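Local structure of suppressor protein MPT5 (Saccharomyces cerevisiae, 5BZ1) at residues Q194-S199 / D229-A234; K262-I267 / N296-T301; Q91-Q96 / V133-D138. The protein binds short sequence elements in the 3'-UTRs of target mRNAs through this Pumilio-homology domain and regulates their expression after transcription. All blocks are in the same frame, centred on the assembly; numbering follows the deposited sequence.

Contact 1 (Q194-S199 / D229-A234); sequences QIFKIS and DFYLLA
Ser199 OG and Tyr231 OH lie 2.5 Å apart in a short hydrogen bond, and either hydroxyl could be the donor. It is the one hydrogen bond between the two segments. The serine oxygen stands anti to its backbone N (chi1 166°) and meets the tyrosine at the edge of the ring, in its plane. The two helical segments run nearly parallel, at 11°, but their axes come no closer than 12.4 Å, so long aromatic side chains have to bridge the distance. Phe196 reaches into the same space: its CE1 sits 3.8 Å from Tyr231 CE2, the two ring planes being turned almost at a right angle. Further round the same ring, Phe196 CZ touches the edge of Phe230, in that ring's plane, 3.9 Å from Phe230 CE2. Phe230 in turn has Tyr231 CD2 over one face, toward the rim, which makes a cluster of three rings. An alanine in place of Phe196 would probably open a gap beside Tyr231 CE2 and leave the edge of Phe230 without its apolar neighbour. The contact joins residues 194-199 of helix 192-204, in Pumilio repeat 5, to residues 229-234 of helix 229-240, in repeat 6. Leu228, just before the second segment, packs against Ile195 and Phe196; helix 158-165 touches Ile198, and helix 253-273 touches Leu233.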
loop_
_atom_site.group_PDB
_atom_site.type_symbol
_atom_site.label_atom_id
_atom_site.label_comp_id
_atom_site.label_asym_id
_atom_site.label_seq_id
_atom_site.Cartn_x
_atom_site.Cartn_y
_atom_site.Cartn_z
ATOM N N GLN A 194 -2.952 5.687 13.279
ATOM C CA GLN A 194 -3.705 4.835 12.363
ATOM C C GLN A 194 -2.843 3.670 11.868
ATOM O O GLN A 194 -3.345 2.565 11.669
ATOM C CB GLN A 194 -4.255 5.645 11.180
ATOM C CG GLN A 194 -5.423 6.579 11.538
ATOM C CD GLN A 194 -5.741 7.566 10.429
ATOM O OE1 GLN A 194 -4.885 7.874 9.599
ATOM N NE2 GLN A 194 -6.971 8.072 10.411
ATOM N N ILE A 195 -1.552 3.925 11.668
ATOM C CA ILE A 195 -0.611 2.869 11.289
ATOM C C ILE A 195 -0.522 1.813 12.393
ATOM O O ILE A 195 -0.496 0.610 12.114
ATOM C CB ILE A 195 0.799 3.436 11.004
ATOM C CG1 ILE A 195 0.768 4.403 9.822
ATOM C CG2 ILE A 195 1.799 2.316 10.730
ATOM C CD1 ILE A 195 2.103 5.074 9.540
ATOM N N PHE A 196 -0.470 2.276 13.641
ATOM C CA PHE A 196 -0.409 1.396 14.809
ATOM C C PHE A 196 -1.566 0.406 14.850
ATOM O O PHE A 196 -1.351 -0.795 15.019
ATOM C CB PHE A 196 -0.415 2.217 16.100
ATOM C CG PHE A 196 0.907 2.845 16.433
ATOM C CD1 PHE A 196 2.058 2.479 15.752
ATOM C CD2 PHE A 196 1.000 3.796 17.441
ATOM C CE1 PHE A 196 3.278 3.055 16.060
ATOM C CE2 PHE A 196 2.218 4.376 17.754
ATOM C CZ PHE A 196 3.357 4.003 17.061
ATOM N N LYS A 197 -2.788 0.917 14.704
ATOM C CA LYS A 197 -3.987 0.081 14.751
ATOM C C LYS A 197 -3.954 -1.014 13.689
ATOM O O LYS A 197 -4.357 -2.151 13.940
ATOM C CB LYS A 197 -5.250 0.939 14.606
ATOM C CG LYS A 197 -5.644 1.669 15.887
ATOM C CD LYS A 197 -6.557 2.857 15.610
ATOM C CE LYS A 197 -7.854 2.440 14.937
ATOM N NZ LYS A 197 -8.705 1.593 15.815
ATOM N N ILE A 198 -3.457 -0.668 12.506
ATOM C CA ILE A 198 -3.350 -1.619 11.404
ATOM C C ILE A 198 -2.226 -2.625 11.656
ATOM O O ILE A 198 -2.369 -3.815 11.372
ATOM C CB ILE A 198 -3.131 -0.890 10.064
ATOM C CG1 ILE A 198 -4.304 0.053 9.783
ATOM C CG2 ILE A 198 -2.962 -1.878 8.923
ATOM C CD1 ILE A 198 -4.176 0.840 8.489
ATOM N N SER A 199 -1.113 -2.140 12.199
ATOM C CA SER A 199 0.035 -2.989 12.499
ATOM C C SER A 199 -0.275 -4.050 13.554
ATOM O O SER A 199 0.214 -5.179 13.465
ATOM C CB SER A 199 1.216 -2.136 12.950
ATOM O OG SER A 199 2.217 -2.935 13.549
ATOM N N ASP A 229 10.115 1.251 14.206
ATOM C CA ASP A 229 11.308 0.514 14.629
ATOM C C ASP A 229 11.288 0.087 16.101
ATOM O O ASP A 229 11.691 -1.029 16.433
ATOM C CB ASP A 229 12.570 1.346 14.360
ATOM C CG ASP A 229 12.897 1.461 12.878
ATOM O OD1 ASP A 229 12.071 1.034 12.045
ATOM O OD2 ASP A 229 13.979 1.994 12.548
ATOM N N PHE A 230 10.803 0.969 16.971
ATOM C CA PHE A 230 10.886 0.759 18.420
ATOM C C PHE A 230 10.135 -0.479 18.931
ATOM O O PHE A 230 10.426 -0.969 20.022
ATOM C CB PHE A 230 10.441 2.017 19.184
ATOM C CG PHE A 230 8.951 2.219 19.217
ATOM C CD1 PHE A 230 8.218 1.871 20.345
ATOM C CD2 PHE A 230 8.282 2.758 18.125
ATOM C CE1 PHE A 230 6.845 2.054 20.385
ATOM C CE2 PHE A 230 6.908 2.945 18.155
ATOM C CZ PHE A 230 6.188 2.591 19.287
ATOM N N TYR A 231 9.185 -0.985 18.146
ATOM C CA TYR A 231 8.436 -2.178 18.541
ATOM C C TYR A 231 8.424 -3.279 17.477
ATOM O O TYR A 231 8.435 -4.462 17.812
ATOM C CB TYR A 231 6.998 -1.819 18.928
ATOM C CG TYR A 231 6.078 -1.619 17.747
ATOM C CD1 TYR A 231 5.221 -2.630 17.327
ATOM C CD2 TYR A 231 6.067 -0.421 17.054
ATOM C CE1 TYR A 231 4.386 -2.448 16.250
ATOM C CE2 TYR A 231 5.237 -0.230 15.982
ATOM C CZ TYR A 231 4.401 -1.243 15.583
ATOM O OH TYR A 231 3.580 -1.034 14.508
ATOM N N LEU A 232 8.394 -2.890 16.203
ATOM C CA LEU A 232 8.169 -3.844 15.116
ATOM C C LEU A 232 9.260 -4.910 14.986
ATOM O O LEU A 232 8.958 -6.076 14.733
ATOM C CB LEU A 232 7.973 -3.120 13.779
ATOM C CG LEU A 232 7.506 -4.015 12.627
ATOM C CD1 LEU A 232 6.187 -4.691 12.975
ATOM C CD2 LEU A 232 7.374 -3.229 11.336
ATOM N N LEU A 233 10.516 -4.508 15.156
ATOM C CA LEU A 233 11.644 -5.435 15.057
ATOM C C LEU A 233 11.526 -6.581 16.062
ATOM O O LEU A 233 11.473 -7.750 15.680
ATOM C CB LEU A 233 12.966 -4.693 15.259
ATOM C CG LEU A 233 13.378 -3.715 14.160
ATOM C CD1 LEU A 233 14.442 -2.756 14.668
ATOM C CD2 LEU A 233 13.887 -4.472 12.949
ATOM N N ALA A 234 11.480 -6.236 17.344
ATOM C CA ALA A 234 11.328 -7.230 18.401
ATOM C C ALA A 234 10.026 -8.021 18.259
ATOM O O ALA A 234 10.011 -9.236 18.444
ATOM C CB ALA A 234 11.399 -6.563 19.760
#

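Contact 2 (K262-I267 / N296-T301); sequences KKLFRI and NILLTT
Leu264 and Leu298 bury the most surface here, and Phe265 comes next. Leu264 works through one methyl: its CD1 packs 3.7 Å from Ile297 CG2, the two side chains crossing at about a right angle, and also rests 4.1 Å from Leu298 CA. The leucine tip thus meets the backbone of 296-301 as well as a side chain, where Leu264 CA and Leu298 CA are 6.6 Å apart. Leu298 answers from the other helix. Its CG is anti to the backbone N (chi1 179°), and both of its methyls lie against Phe265, with CD2 at 3.7 Å from Phe265 CE1 and CD1 at 3.9 Å from the same atom. This is all-helical packing near the C-terminal end of a PUF domain, between helix 253-273, in Pumilio repeat 7, and the long helix 288-307; the short axes cross at -133° and come within 10.1 Å. Phe361 of helix 354-375 and Leu325 of helix 318-326 both touch Phe265 and Leu298, while Phe237 of helix 229-240 touches Ile297 and Thr301. Thr301 brings a hydroxyl to the margin of this apolar layer, but turns it back on its own helix: Thr301 OG1 donates to Ile297 O over 2.7 Å, from above the carbonyl plane, and Thr301 N reaches that oxygen from the opposite face.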
loop_
_atom_site.group_PDB
_atom_site.type_symbol
_atom_site.label_atom_id
_atom_site.label_comp_id
_atom_site.label_asym_id
_atom_site.label_seq_id
_atom_site.Cartn_x
_atom_site.Cartn_y
_atom_site.Cartn_z
ATOM N N LYS A 262 18.803 -6.852 6.426
ATOM C CA LYS A 262 19.371 -5.600 5.927
ATOM C C LYS A 262 18.993 -4.420 6.822
ATOM O O LYS A 262 19.792 -3.507 7.029
ATOM C CB LYS A 262 18.922 -5.329 4.488
ATOM C CG LYS A 262 19.544 -6.252 3.441
ATOM C CD LYS A 262 19.156 -5.817 2.030
ATOM C CE LYS A 262 18.566 -6.973 1.236
ATOM N NZ LYS A 262 18.114 -6.549 -0.121
ATOM N N LYS A 263 17.774 -4.444 7.352
ATOM C CA LYS A 263 17.308 -3.386 8.240
ATOM C C LYS A 263 18.116 -3.365 9.538
ATOM O O LYS A 263 18.476 -2.298 10.041
ATOM C CB LYS A 263 15.821 -3.559 8.549
ATOM C CG LYS A 263 15.243 -2.418 9.364
ATOM C CD LYS A 263 13.760 -2.596 9.625
ATOM C CE LYS A 263 13.223 -1.433 10.440
ATOM N NZ LYS A 263 13.407 -0.128 9.745
ATOM N N LEU A 264 18.397 -4.550 10.074
ATOM C CA LEU A 264 19.213 -4.683 11.277
ATOM C C LEU A 264 20.608 -4.105 11.053
ATOM O O LEU A 264 21.113 -3.338 11.874
ATOM C CB LEU A 264 19.317 -6.152 11.698
ATOM C CG LEU A 264 18.065 -6.824 12.262
ATOM C CD1 LEU A 264 18.320 -8.295 12.524
ATOM C CD2 LEU A 264 17.613 -6.138 13.540
ATOM N N PHE A 265 21.221 -4.487 9.936
ATOM C CA PHE A 265 22.543 -3.999 9.563
ATOM C C PHE A 265 22.563 -2.477 9.440
ATOM O O PHE A 265 23.455 -1.816 9.968
ATOM C CB PHE A 265 22.974 -4.626 8.236
ATOM C CG PHE A 265 23.552 -6.011 8.368
ATOM C CD1 PHE A 265 24.395 -6.335 9.426
ATOM C CD2 PHE A 265 23.259 -6.988 7.425
ATOM C CE1 PHE A 265 24.937 -7.611 9.539
ATOM C CE2 PHE A 265 23.795 -8.262 7.531
ATOM C CZ PHE A 265 24.633 -8.574 8.591
ATOM N N ARG A 266 21.572 -1.927 8.747
ATOM C CA ARG A 266 21.529 -0.489 8.486
ATOM C C ARG A 266 21.378 0.339 9.765
ATOM O O ARG A 266 21.993 1.400 9.905
ATOM C CB ARG A 266 20.410 -0.151 7.498
ATOM C CG ARG A 266 20.470 1.277 6.987
ATOM C CD ARG A 266 19.526 1.499 5.820
ATOM N NE ARG A 266 19.904 2.678 5.044
ATOM C CZ ARG A 266 19.239 3.119 3.982
ATOM N NH1 ARG A 266 18.152 2.482 3.565
ATOM N NH2 ARG A 266 19.658 4.198 3.337
ATOM N N ILE A 267 20.559 -0.150 10.692
ATOM C CA ILE A 267 20.359 0.528 11.969
ATOM C C ILE A 267 21.652 0.576 12.781
ATOM O O ILE A 267 22.046 1.631 13.278
ATOM C CB ILE A 267 19.252 -0.153 12.801
ATOM C CG1 ILE A 267 17.872 0.223 12.260
ATOM C CG2 ILE A 267 19.350 0.251 14.259
ATOM C CD1 ILE A 267 16.725 -0.505 12.930
ATOM N N ASN A 296 21.004 -7.519 19.664
ATOM C CA ASN A 296 20.702 -8.846 20.200
ATOM C C ASN A 296 20.033 -9.766 19.176
ATOM O O ASN A 296 20.300 -10.968 19.142
ATOM C CB ASN A 296 19.827 -8.727 21.453
ATOM C CG ASN A 296 20.518 -7.987 22.585
ATOM O OD1 ASN A 296 20.111 -6.888 22.963
ATOM N ND2 ASN A 296 21.566 -8.590 23.136
ATOM N N ILE A 297 19.165 -9.192 18.347
ATOM C CA ILE A 297 18.448 -9.947 17.324
ATOM C C ILE A 297 19.395 -10.403 16.215
ATOM O O ILE A 297 19.285 -11.525 15.718
ATOM C CB ILE A 297 17.297 -9.114 16.717
ATOM C CG1 ILE A 297 16.233 -8.826 17.774
ATOM C CG2 ILE A 297 16.673 -9.825 15.521
ATOM C CD1 ILE A 297 15.122 -7.905 17.300
ATOM N N LEU A 298 20.320 -9.527 15.828
ATOM C CA LEU A 298 21.295 -9.852 14.792
ATOM C C LEU A 298 22.179 -11.015 15.240
ATOM O O LEU A 298 22.372 -11.978 14.498
ATOM C CB LEU A 298 22.149 -8.630 14.443
ATOM C CG LEU A 298 23.242 -8.832 13.390
ATOM C CD1 LEU A 298 22.652 -9.394 12.107
ATOM C CD2 LEU A 298 23.987 -7.535 13.105
ATOM N N LEU A 299 22.700 -10.924 16.460
ATOM C CA LEU A 299 23.526 -11.984 17.031
ATOM C C LEU A 299 22.756 -13.303 17.114
ATOM O O LEU A 299 23.284 -14.363 16.779
ATOM C CB LEU A 299 24.028 -11.581 18.419
ATOM C CG LEU A 299 25.013 -10.417 18.505
ATOM C CD1 LEU A 299 25.393 -10.143 19.955
ATOM C CD2 LEU A 299 26.249 -10.714 17.678
ATOM N N THR A 300 21.506 -13.224 17.557
ATOM C CA THR A 300 20.637 -14.394 17.629
ATOM C C THR A 300 20.370 -14.962 16.230
ATOM O O THR A 300 20.313 -16.179 16.041
ATOM C CB THR A 300 19.306 -14.050 18.322
ATOM O OG1 THR A 300 19.572 -13.402 19.575
ATOM C CG2 THR A 300 18.477 -15.305 18.565
ATOM N N THR A 301 20.216 -14.072 15.255
ATOM C CA THR A 301 19.992 -14.464 13.866
ATOM C C THR A 301 21.214 -15.188 13.287
ATOM O O THR A 301 21.075 -16.159 12.538
ATOM C CB THR A 301 19.635 -13.245 12.989
ATOM O OG1 THR A 301 18.377 -12.700 13.413
ATOM C CG2 THR A 301 19.539 -13.640 11.521
#

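Contact 3 (Q91-Q96 / V133-D138); sequences QISINQ and VTLIND
Ile94 carries CG1 between its backbone N and carbonyl carbon (chi1 64°), with CG2 beside the N, and it is CG2 that meets Leu135. Asp138, its CG anti to the backbone N (chi1 -176°), faces the backbone of the same isoleucine. Leu135 CD2 does the touching from the second helix: it lies 3.6 Å from Ile94 CG2, the two side chains crossing at about a right angle, and equally 3.6 Å from Ser93 CB. The hydroxyl of Ser93 takes no part in this, being bonded to Val89 O within its own helix. Beside the apolar patch a water bridges the two segments, donating to Ile94 O at 2.9 Å and to Asp138 OD1 at 2.6 Å. Ile94 O also accepts from Asn140 ND2, a second polar tie across the junction. The other carboxylate oxygen, Asp138 OD2, sits 3.7 Å from Ile94 CA and caps the next helix by accepting from Asn140 N and Gly141 N; that helix start would probably stabilise its negative charge. Asn95 does the same job one repeat earlier, with OD1 accepting from Tyr97 N and Gly98 N. The same cap thus occurs in repeats 3 and 4, each at the turn into the next helix (98-107 and 141-151), within the stacked helical repeats of a PUF domain, the bound RNA about 5 Å from the nearest atom.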
loop_
_atom_site.group_PDB
_atom_site.type_symbol
_atom_site.label_atom_id
_atom_site.label_comp_id
_atom_site.label_asym_id
_atom_site.label_seq_id
_atom_site.Cartn_x
_atom_site.Cartn_y
_atom_site.Cartn_z
ATOM N N GLN A 91 -22.634 1.452 -4.769
ATOM C CA GLN A 91 -23.141 1.070 -6.084
ATOM C C GLN A 91 -22.366 1.769 -7.195
ATOM O O GLN A 91 -22.048 1.174 -8.229
ATOM C CB GLN A 91 -24.624 1.427 -6.191
ATOM C CG GLN A 91 -25.193 1.316 -7.599
ATOM C CD GLN A 91 -26.609 1.834 -7.685
ATOM O OE1 GLN A 91 -27.112 2.444 -6.742
ATOM N NE2 GLN A 91 -27.263 1.591 -8.813
ATOM N N ILE A 92 -22.059 3.040 -6.968
ATOM C CA ILE A 92 -21.324 3.832 -7.936
ATOM C C ILE A 92 -19.876 3.353 -8.087
ATOM O O ILE A 92 -19.371 3.235 -9.203
ATOM C CB ILE A 92 -21.350 5.318 -7.544
ATOM C CG1 ILE A 92 -22.781 5.862 -7.635
ATOM C CG2 ILE A 92 -20.425 6.124 -8.432
ATOM C CD1 ILE A 92 -22.965 7.241 -7.015
ATOM N N SER A 93 -19.220 3.070 -6.965
ATOM C CA SER A 93 -17.804 2.709 -6.967
ATOM C C SER A 93 -17.497 1.374 -7.658
ATOM O O SER A 93 -16.442 1.218 -8.270
ATOM C CB SER A 93 -17.259 2.705 -5.537
ATOM O OG SER A 93 -17.467 3.959 -4.916
ATOM N N ILE A 94 -18.414 0.415 -7.553
ATOM C CA ILE A 94 -18.228 -0.886 -8.193
ATOM C C ILE A 94 -18.606 -0.848 -9.672
ATOM O O ILE A 94 -18.383 -1.814 -10.404
ATOM C CB ILE A 94 -19.060 -1.988 -7.519
ATOM C CG1 ILE A 94 -20.556 -1.708 -7.681
ATOM C CG2 ILE A 94 -18.684 -2.132 -6.047
ATOM C CD1 ILE A 94 -21.441 -2.768 -7.053
ATOM N N ASN A 95 -19.196 0.261 -10.105
ATOM C CA ASN A 95 -19.633 0.398 -11.493
ATOM C C ASN A 95 -18.492 0.882 -12.386
ATOM O O ASN A 95 -17.733 1.774 -11.996
ATOM C CB ASN A 95 -20.813 1.364 -11.582
ATOM C CG ASN A 95 -21.505 1.314 -12.931
ATOM O OD1 ASN A 95 -21.217 2.112 -13.823
ATOM N ND2 ASN A 95 -22.428 0.371 -13.085
ATOM N N GLN A 96 -18.378 0.300 -13.577
ATOM C CA GLN A 96 -17.269 0.615 -14.474
ATOM C C GLN A 96 -17.339 2.056 -14.969
ATOM O O GLN A 96 -16.313 2.666 -15.284
ATOM C CB GLN A 96 -17.225 -0.361 -15.656
ATOM C CG GLN A 96 -18.409 -0.261 -16.611
ATOM C CD GLN A 96 -18.256 -1.160 -17.825
ATOM O OE1 GLN A 96 -17.211 -1.172 -18.473
ATOM N NE2 GLN A 96 -19.302 -1.914 -18.140
ATOM N N VAL A 133 -14.697 -3.438 2.462
ATOM C CA VAL A 133 -13.668 -4.416 2.112
ATOM C C VAL A 133 -13.788 -4.774 0.630
ATOM O O VAL A 133 -12.794 -4.804 -0.098
ATOM C CB VAL A 133 -13.774 -5.690 2.975
ATOM C CG1 VAL A 133 -12.872 -6.782 2.431
ATOM C CG2 VAL A 133 -13.415 -5.383 4.423
ATOM N N THR A 134 -15.018 -5.022 0.193
ATOM C CA THR A 134 -15.307 -5.296 -1.210
ATOM C C THR A 134 -14.805 -4.172 -2.123
ATOM O O THR A 134 -14.184 -4.439 -3.151
ATOM C CB THR A 134 -16.810 -5.532 -1.427
ATOM O OG1 THR A 134 -17.182 -6.783 -0.831
ATOM C CG2 THR A 134 -17.146 -5.560 -2.910
ATOM N N LEU A 135 -15.053 -2.925 -1.734
ATOM C CA LEU A 135 -14.568 -1.772 -2.491
ATOM C C LEU A 135 -13.040 -1.752 -2.594
ATOM O O LEU A 135 -12.486 -1.477 -3.660
ATOM C CB LEU A 135 -15.062 -0.469 -1.860
ATOM C CG LEU A 135 -16.549 -0.172 -2.036
ATOM C CD1 LEU A 135 -16.895 1.208 -1.509
ATOM C CD2 LEU A 135 -16.937 -0.293 -3.496
ATOM N N ILE A 136 -12.372 -2.041 -1.482
ATOM C CA ILE A 136 -10.911 -2.043 -1.428
ATOM C C ILE A 136 -10.323 -3.036 -2.435
ATOM O O ILE A 136 -9.312 -2.756 -3.081
ATOM C CB ILE A 136 -10.409 -2.361 0.002
ATOM C CG1 ILE A 136 -10.741 -1.208 0.949
ATOM C CG2 ILE A 136 -8.910 -2.616 0.016
ATOM C CD1 ILE A 136 -10.460 -1.505 2.411
ATOM N N ASN A 137 -10.976 -4.186 -2.578
ATOM C CA ASN A 137 -10.504 -5.237 -3.474
ATOM C C ASN A 137 -11.121 -5.212 -4.870
ATOM O O ASN A 137 -10.666 -5.927 -5.762
ATOM C CB ASN A 137 -10.723 -6.614 -2.839
ATOM C CG ASN A 137 -9.764 -6.888 -1.700
ATOM O OD1 ASN A 137 -8.748 -6.214 -1.561
ATOM N ND2 ASN A 137 -10.081 -7.888 -0.882
ATOM N N ASP A 138 -12.157 -4.401 -5.057
ATOM C CA ASP A 138 -12.884 -4.399 -6.326
ATOM C C ASP A 138 -12.106 -3.734 -7.461
ATOM O O ASP A 138 -11.461 -2.698 -7.271
ATOM C CB ASP A 138 -14.256 -3.732 -6.174
ATOM C CG ASP A 138 -15.081 -3.803 -7.445
ATOM O OD1 ASP A 138 -15.694 -4.862 -7.703
ATOM O OD2 ASP A 138 -15.116 -2.798 -8.183
HETATM O O HOH W 1 -17.351 -4.469 -9.681
#

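In the fold
Going from the N terminus, contact 3 comes first, closing a loop of 36 residues between Pumilio repeats 3 and 4. Contact 1 follows, joining repeats 5 and 6 across 29 residues, and contact 2 closes the last loop, of 28 residues, toward the C-terminal helices. The three are strictly in series, so none nests in or crosses another. Contacts 1 and 3 do not touch, whereas contacts 1 and 2 meet directly: Asp229 OD1 forms a salt bridge with Lys263 NZ at 2.9 Å, and Leu233 packs on Ile267. Contacts 2 and 3 lie on opposite sides of the chain's centre, about 42 Å apart between centres, along one elongated array of repeats.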